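Local coordinates for protein trans-4-hydroxy-L-proline dehydratase (Clostridioides difficile 70-100-2010, PDB 6VXC) that dehydrates trans-4-hydroxy-L-proline to (S)-1-pyrroline-5-carboxylate, using glycyl radical chemistry, in the anaerobic breakdown of hydroxyproline, at residues 606-611 / 681-686; 470-475 / 673-678. All blocks are in the same frame, centred on the assembly; numbering follows the deposited sequence.

Interaction 1: 606-611 / 681-686; sequences ANFEGY and GRLCAK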
ATOM      1  N   ALA A 606      36.708   1.693   4.383  1.00 17.81           N
ATOM      2  CA  ALA A 606      37.378   0.894   3.371  1.00 19.24           C
ATOM      3  C   ALA A 606      36.483  -0.205   2.805  1.00 19.01           C
ATOM      4  O   ALA A 606      36.971  -1.078   2.077  1.00 19.43           O
ATOM      5  CB  ALA A 606      38.652   0.283   3.955  1.00 16.75           C
ATOM      6  N   ASN A 607      35.192  -0.197   3.135  1.00 17.51           N
ATOM      7  CA  ASN A 607      34.296  -1.275   2.724  1.00 16.89           C
ATOM      8  C   ASN A 607      34.883  -2.631   3.114  1.00 15.97           C
ATOM      9  O   ASN A 607      34.747  -3.613   2.386  1.00 18.45           O
ATOM     10  CB  ASN A 607      33.994  -1.212   1.219  1.00 18.48           C
ATOM     11  CG  ASN A 607      32.664  -1.881   0.860  1.00 18.73           C
ATOM     12  OD1 ASN A 607      31.765  -1.995   1.707  1.00 17.50           O
ATOM     13  ND2 ASN A 607      32.534  -2.324  -0.388  1.00 15.02           N
ATOM     14  N   PHE A 608      35.565  -2.670   4.259  1.00 15.92           N
ATOM     15  CA  PHE A 608      36.225  -3.832   4.847  1.00 17.11           C
ATOM     16  C   PHE A 608      37.432  -4.305   4.050  1.00 18.70           C
ATOM     17  O   PHE A 608      38.044  -5.313   4.409  1.00 21.32           O
ATOM     18  CB  PHE A 608      35.247  -4.990   5.053  1.00 16.67           C
ATOM     19  CG  PHE A 608      34.205  -4.702   6.104  1.00 17.10           C
ATOM     20  CD1 PHE A 608      34.508  -4.824   7.450  1.00 14.41           C
ATOM     21  CD2 PHE A 608      32.934  -4.288   5.747  1.00 15.25           C
ATOM     22  CE1 PHE A 608      33.572  -4.563   8.407  1.00 15.50           C
ATOM     23  CE2 PHE A 608      31.979  -4.026   6.712  1.00 12.52           C
ATOM     24  CZ  PHE A 608      32.299  -4.165   8.043  1.00 13.22           C
ATOM     25  N   GLU A 609      37.797  -3.602   2.987  1.00 20.72           N
ATOM     26  CA  GLU A 609      39.004  -3.896   2.238  1.00 21.08           C
ATOM     27  C   GLU A 609      40.217  -3.702   3.130  1.00 22.21           C
ATOM     28  O   GLU A 609      40.419  -2.622   3.686  1.00 20.92           O
ATOM     29  CB  GLU A 609      39.053  -2.974   1.030  1.00 29.27           C
ATOM     30  CG  GLU A 609      39.452  -3.626  -0.245  1.00 34.91           C
ATOM     31  CD  GLU A 609      39.131  -2.752  -1.442  1.00 33.88           C
ATOM     32  OE1 GLU A 609      39.952  -1.879  -1.793  1.00 39.39           O
ATOM     33  OE2 GLU A 609      38.028  -2.933  -2.011  1.00 36.91           O
ATOM     34  N   GLY A 610      41.006  -4.757   3.296  1.00 19.96           N
ATOM     35  CA  GLY A 610      42.097  -4.706   4.227  1.00 17.48           C
ATOM     36  C   GLY A 610      41.685  -4.935   5.658  1.00 21.95           C
ATOM     37  O   GLY A 610      42.537  -4.869   6.548  1.00 24.46           O
ATOM     38  N   TYR A 611      40.405  -5.173   5.921  1.00 20.32           N
ATOM     39  CA  TYR A 611      39.962  -5.480   7.270  1.00 18.13           C
ATOM     40  C   TYR A 611      39.131  -6.758   7.278  1.00 19.99           C
ATOM     41  O   TYR A 611      38.093  -6.846   7.937  1.00 17.03           O
ATOM     42  CB  TYR A 611      39.204  -4.306   7.884  1.00 17.76           C
ATOM     43  CG  TYR A 611      40.060  -3.065   8.071  1.00 17.41           C
ATOM     44  CD1 TYR A 611      40.337  -2.222   7.004  1.00 17.66           C
ATOM     45  CD2 TYR A 611      40.661  -2.786   9.294  1.00 20.42           C
ATOM     46  CE1 TYR A 611      41.130  -1.094   7.162  1.00 18.57           C
ATOM     47  CE2 TYR A 611      41.469  -1.665   9.462  1.00 21.31           C
ATOM     48  CZ  TYR A 611      41.692  -0.824   8.395  1.00 21.01           C
ATOM     49  OH  TYR A 611      42.495   0.274   8.564  1.00 24.32           O
ATOM     50  N   GLY A 681      28.544  -5.934   9.014  1.00 15.30           N
ATOM     51  CA  GLY A 681      29.207  -6.636   7.939  1.00 14.30           C
ATOM     52  C   GLY A 681      28.548  -6.471   6.587  1.00 14.60           C
ATOM     53  O   GLY A 681      29.108  -6.932   5.590  1.00 16.22           O
ATOM     54  N   ARG A 682      27.389  -5.823   6.518  1.00 15.55           N
ATOM     55  CA  ARG A 682      26.782  -5.502   5.228  1.00 14.64           C
ATOM     56  C   ARG A 682      27.686  -4.541   4.469  1.00 14.93           C
ATOM     57  O   ARG A 682      28.243  -3.606   5.048  1.00 13.99           O
ATOM     58  CB  ARG A 682      25.389  -4.900   5.449  1.00 11.46           C
ATOM     59  CG  ARG A 682      24.688  -4.393   4.205  1.00 12.38           C
ATOM     60  CD  ARG A 682      23.556  -3.396   4.550  1.00 12.77           C
ATOM     61  NE  ARG A 682      23.546  -2.339   3.551  1.00 13.45           N
ATOM     62  CZ  ARG A 682      24.387  -1.310   3.551  1.00 11.77           C
ATOM     63  NH1 ARG A 682      25.284  -1.196   4.513  1.00 11.13           N
ATOM     64  NH2 ARG A 682      24.330  -0.410   2.582  1.00 11.40           N
ATOM     65  N   LEU A 683      27.897  -4.805   3.184  1.00 16.03           N
ATOM     66  CA  LEU A 683      28.832  -3.980   2.442  1.00 13.28           C
ATOM     67  C   LEU A 683      28.138  -2.768   1.823  1.00 14.70           C
ATOM     68  O   LEU A 683      26.908  -2.685   1.746  1.00 13.43           O
ATOM     69  CB  LEU A 683      29.542  -4.794   1.365  1.00 18.41           C
ATOM     70  CG  LEU A 683      30.379  -5.977   1.861  1.00 17.92           C
ATOM     71  CD1 LEU A 683      31.092  -6.622   0.698  1.00 23.32           C
ATOM     72  CD2 LEU A 683      31.374  -5.559   2.933  1.00 15.68           C
ATOM     73  N   CYS A 684      28.979  -1.842   1.348  1.00 13.42           N
ATOM     74  CA  CYS A 684      28.540  -0.568   0.792  1.00 14.73           C
ATOM     75  C   CYS A 684      27.549  -0.765  -0.344  1.00 16.10           C
ATOM     76  O   CYS A 684      27.754  -1.590  -1.240  1.00 16.12           O
ATOM     77  CB  CYS A 684      29.769   0.221   0.298  1.00 14.07           C
ATOM     78  SG  CYS A 684      29.394   1.809  -0.478  1.00 23.92           S
ATOM     79  N   ALA A 685      26.473   0.023  -0.309  1.00 12.21           N
ATOM     80  CA  ALA A 685      25.436   0.069  -1.333  1.00 13.93           C
ATOM     81  C   ALA A 685      24.599  -1.212  -1.431  1.00 14.55           C
ATOM     82  O   ALA A 685      23.770  -1.321  -2.339  1.00 15.06           O
ATOM     83  CB  ALA A 685      26.020   0.396  -2.716  1.00 10.46           C
ATOM     84  N   LYS A 686      24.792  -2.187  -0.536  1.00 16.41           N
ATOM     85  CA  LYS A 686      23.893  -3.340  -0.494  1.00 14.14           C
ATOM     86  C   LYS A 686      22.555  -2.962   0.159  1.00 12.07           C
ATOM     87  O   LYS A 686      22.498  -2.060   0.996  1.00 12.25           O
ATOM     88  CB  LYS A 686      24.520  -4.485   0.300  1.00 14.91           C
ATOM     89  CG  LYS A 686      25.817  -5.023  -0.247  1.00 16.41           C
ATOM     90  CD  LYS A 686      25.633  -5.655  -1.613  1.00 20.00           C
ATOM     91  CE  LYS A 686      24.884  -6.972  -1.508  1.00 27.84           C
ATOM     92  NZ  LYS A 686      25.221  -7.911  -2.629  1.00 30.05           N
TER
HETATM   93  O   HOH W   1      30.043  -3.026  -1.905  1.00 17.23           O
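Asn607 reaches across to the backbone of Cys684 from the Schellman motif that ends helix 597-605. It is the C-prime residue of that motif, with positive phi, and takes the second position of a type I' turn from Ala606 to Glu609; facing it is a type II turn from Leu683 to Lys686.

The polar link is carried by the Asn607 amide. A chi1 of -155° carries this amide out opposite its own backbone nitrogen, and Asn607 OD1 accepts from Cys684 N at 2.8 Å; the bond is nearly straight (165°), with the donor tilted 27° from the carbonyl plane. ND2 of the same amide donates to a water, which in turn donates to Cys684 O, so both ends of the amide are engaged and its rotation is fixed.

Apolar packing comes from Phe608, whose CD2 lies 3.5 Å from Leu683 CD2, while Arg682 O sits at the ring edge, near its plane. Ala603 and Ala677 also touch this buried ring.

Within the 681-686 loop, Arg682 turns two of its nitrogens on one oxygen. Arg682 NE donates to Lys686 O at 2.8 Å from above the carbonyl plane, whereas Arg682 NH2, 2.9 Å from that same Lys686 O, lies in the plane on a lone pair.

Interaction 2: 470-475 / 673-678; sequences YMNIPK and EIMGAS
Lys475 and Ile674 make the polar link between the first turn of helix 473-481 and the loop that follows helix 667-673. Lys475 NZ donates to Ile674 O at 2.7 Å, in the carbonyl plane, with a C=O...N angle of 156°. The lysine chain runs extended through chi3 and bends only at chi4 (77°), which turns the ammonium onto the carbonyl. Asp486 and Glu478 form salt bridges with the same nitrogen, so this buried charge is probably well compensated, and Glu478 also accepts from Gly676 N.

A second polar group closes the start of the helix. Asn472 OD1 accepts from Lys475 N at 3.2 Å, the donor standing well above the carbonyl plane, and its ND2 donates to Gly167 O and Phe671 O.

The apolar part rests on Met675 and Ile674. Met675, stretched out to its methyl, lays its end along the helix start: CE is 3.5 Å from Pro474 CB and also close to Pro474 O, while SD comes within 3.5 Å of Lys475 N. Ile674 crosses the lysine chain at about a right angle; its CD1 touches Lys475 CD at 3.7 Å and Asn472 ND2 at 3.6 Å, so one methyl bridges the aliphatic stem and the capping amide.

Thr577 of helix 575-591 also packs on Pro474. The whole is a strand-to-helix junction with an asparagine N-cap: strand 463-472, which runs parallel to 565-573 and also bonds to 168-170, passes directly into helix 473-481 beneath the 673-678 loop, consistent with the alpha/beta barrel of glycyl radical enzymes.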
ATOM      1  N   TYR A 470       8.996   6.443   4.148  1.00 11.04           N
ATOM      2  CA  TYR A 470       9.912   5.528   4.837  1.00  9.55           C
ATOM      3  C   TYR A 470      11.045   6.306   5.515  1.00 10.66           C
ATOM      4  O   TYR A 470      11.454   7.368   5.051  1.00 11.84           O
ATOM      5  CB  TYR A 470      10.510   4.514   3.848  1.00 11.32           C
ATOM      6  CG  TYR A 470       9.453   3.739   3.109  1.00 13.23           C
ATOM      7  CD1 TYR A 470       8.831   2.644   3.693  1.00 13.03           C
ATOM      8  CD2 TYR A 470       9.043   4.135   1.852  1.00 12.34           C
ATOM      9  CE1 TYR A 470       7.825   1.949   3.017  1.00 12.20           C
ATOM     10  CE2 TYR A 470       8.041   3.462   1.170  1.00 12.33           C
ATOM     11  CZ  TYR A 470       7.436   2.363   1.753  1.00 12.31           C
ATOM     12  OH  TYR A 470       6.443   1.696   1.074  1.00 12.01           O
ATOM     13  N   MET A 471      11.547   5.756   6.621  1.00 10.90           N
ATOM     14  CA  MET A 471      12.623   6.354   7.403  1.00 10.61           C
ATOM     15  C   MET A 471      13.798   5.385   7.420  1.00 13.20           C
ATOM     16  O   MET A 471      13.646   4.233   7.836  1.00 11.76           O
ATOM     17  CB  MET A 471      12.154   6.661   8.829  1.00 10.95           C
ATOM     18  CG  MET A 471      13.175   7.406   9.701  1.00 21.62           C
ATOM     19  SD  MET A 471      13.607   9.033   9.089  1.00 70.11           S
ATOM     20  CE  MET A 471      12.005   9.834   9.003  1.00 19.95           C
ATOM     21  N   ASN A 472      14.972   5.868   7.015  1.00 10.37           N
ATOM     22  CA  ASN A 472      16.164   5.042   6.814  1.00 12.47           C
ATOM     23  C   ASN A 472      16.885   4.910   8.160  1.00 14.25           C
ATOM     24  O   ASN A 472      17.843   5.617   8.460  1.00 12.39           O
ATOM     25  CB  ASN A 472      17.050   5.677   5.733  1.00 10.69           C
ATOM     26  CG  ASN A 472      18.168   4.749   5.233  1.00 12.10           C
ATOM     27  OD1 ASN A 472      18.517   3.754   5.885  1.00 13.71           O
ATOM     28  ND2 ASN A 472      18.761   5.104   4.085  1.00 11.53           N
ATOM     29  N   ILE A 473      16.390   4.001   9.011  1.00 13.61           N
ATOM     30  CA  ILE A 473      16.951   3.885  10.361  1.00 11.69           C
ATOM     31  C   ILE A 473      18.425   3.510  10.323  1.00 12.31           C
ATOM     32  O   ILE A 473      19.208   4.086  11.088  1.00 12.14           O
ATOM     33  CB  ILE A 473      16.103   2.932  11.211  1.00 11.37           C
ATOM     34  CG1 ILE A 473      14.659   3.416  11.224  1.00 12.45           C
ATOM     35  CG2 ILE A 473      16.643   2.861  12.618  1.00  8.49           C
ATOM     36  CD1 ILE A 473      13.728   2.450  11.881  1.00 12.45           C
ATOM     37  N   PRO A 474      18.870   2.562   9.496  1.00 14.26           N
ATOM     38  CA  PRO A 474      20.311   2.257   9.443  1.00 12.73           C
ATOM     39  C   PRO A 474      21.172   3.461   9.072  1.00 10.94           C
ATOM     40  O   PRO A 474      22.265   3.626   9.619  1.00 12.14           O
ATOM     41  CB  PRO A 474      20.387   1.146   8.380  1.00 15.65           C
ATOM     42  CG  PRO A 474      19.012   0.490   8.411  1.00 14.81           C
ATOM     43  CD  PRO A 474      18.070   1.647   8.660  1.00 11.16           C
ATOM     44  N   LYS A 475      20.721   4.299   8.143  1.00 12.86           N
ATOM     45  CA  LYS A 475      21.527   5.466   7.797  1.00 13.36           C
ATOM     46  C   LYS A 475      21.541   6.500   8.922  1.00 12.75           C
ATOM     47  O   LYS A 475      22.485   7.283   9.015  1.00 12.59           O
ATOM     48  CB  LYS A 475      21.038   6.091   6.502  1.00 11.16           C
ATOM     49  CG  LYS A 475      22.029   7.093   5.885  1.00 14.86           C
ATOM     50  CD  LYS A 475      21.646   7.426   4.449  1.00  9.54           C
ATOM     51  CE  LYS A 475      22.585   8.453   3.807  1.00 13.80           C
ATOM     52  NZ  LYS A 475      23.878   7.838   3.394  1.00 15.90           N
ATOM     53  N   GLU A 673      21.218   1.285  -1.096  1.00 14.45           N
ATOM     54  CA  GLU A 673      22.043   1.758  -2.205  1.00 16.99           C
ATOM     55  C   GLU A 673      22.767   3.067  -1.878  1.00 15.53           C
ATOM     56  O   GLU A 673      23.866   3.305  -2.385  1.00 16.17           O
ATOM     57  CB  GLU A 673      21.192   1.913  -3.467  1.00 13.32           C
ATOM     58  CG  GLU A 673      20.823   0.589  -4.144  1.00 21.77           C
ATOM     59  CD  GLU A 673      19.893   0.753  -5.361  1.00 25.79           C
ATOM     60  OE1 GLU A 673      19.921  -0.131  -6.255  1.00 23.66           O
ATOM     61  OE2 GLU A 673      19.159   1.768  -5.427  1.00 24.44           O
ATOM     62  N   ILE A 674      22.166   3.947  -1.089  1.00 13.10           N
ATOM     63  CA  ILE A 674      22.825   5.220  -0.802  1.00 14.61           C
ATOM     64  C   ILE A 674      23.430   5.227   0.598  1.00 12.83           C
ATOM     65  O   ILE A 674      23.567   6.288   1.223  1.00 15.82           O
ATOM     66  CB  ILE A 674      21.866   6.411  -0.997  1.00 14.74           C
ATOM     67  CG1 ILE A 674      20.499   6.099  -0.394  1.00 13.62           C
ATOM     68  CG2 ILE A 674      21.767   6.759  -2.464  1.00 17.12           C
ATOM     69  CD1 ILE A 674      20.482   6.232   1.106  1.00 14.88           C
ATOM     70  N   MET A 675      23.785   4.055   1.105  1.00 13.89           N
ATOM     71  CA  MET A 675      24.435   3.916   2.402  1.00 12.02           C
ATOM     72  C   MET A 675      25.757   3.181   2.251  1.00 15.50           C
ATOM     73  O   MET A 675      25.891   2.282   1.417  1.00 17.11           O
ATOM     74  CB  MET A 675      23.523   3.182   3.384  1.00 15.68           C
ATOM     75  CG  MET A 675      23.991   3.165   4.819  1.00 19.21           C
ATOM     76  SD  MET A 675      22.676   2.508   5.864  1.00 26.12           S
ATOM     77  CE  MET A 675      23.620   1.951   7.234  1.00 21.20           C
ATOM     78  N   GLY A 676      26.738   3.557   3.067  1.00 13.21           N
ATOM     79  CA  GLY A 676      28.003   2.857   3.074  1.00 11.22           C
ATOM     80  C   GLY A 676      27.894   1.531   3.797  1.00 14.73           C
ATOM     81  O   GLY A 676      26.815   1.076   4.180  1.00 14.98           O
ATOM     82  N   ALA A 677      29.050   0.908   3.997  1.00 15.70           N
ATOM     83  CA  ALA A 677      29.097  -0.321   4.768  1.00 11.19           C
ATOM     84  C   ALA A 677      28.617  -0.048   6.184  1.00 12.89           C
ATOM     85  O   ALA A 677      28.752   1.059   6.702  1.00 14.58           O
ATOM     86  CB  ALA A 677      30.513  -0.889   4.787  1.00 11.44           C
ATOM     87  N   SER A 678      28.028  -1.057   6.803  1.00 14.57           N
ATOM     88  CA  SER A 678      27.534  -0.927   8.162  1.00 12.42           C
ATOM     89  C   SER A 678      28.236  -1.908   9.089  1.00 13.93           C
ATOM     90  O   SER A 678      28.823  -2.900   8.636  1.00 13.44           O
ATOM     91  CB  SER A 678      26.007  -1.122   8.241  1.00 13.52           C
ATOM     92  OG  SER A 678      25.522  -2.202   7.468  1.00 14.22           O
TER

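How the interactions relate
From the N terminus, the chain first passes 470-475, where strand 463-472 gives way to helix 473-481, and later 606-611, the link between helices 597-605 and 612-620. It then leaves helix 667-673 into one long loop that supplies both remaining segments. At 673-678 it closes interaction 2, a span of 197 intervening residues; at 681-686 it closes interaction 1, across 69. The closures cross, since 606-611 lies between the two segments of interaction 2 while its partner 681-686 lies beyond both. Their centres lie about 14 Å apart, joined by Ala685 N to Met675 O and Arg682 NH1 to Gly676 O. This loop ties the end of strand 463-472 and the start of helix 473-481 to the 597-620 helical region.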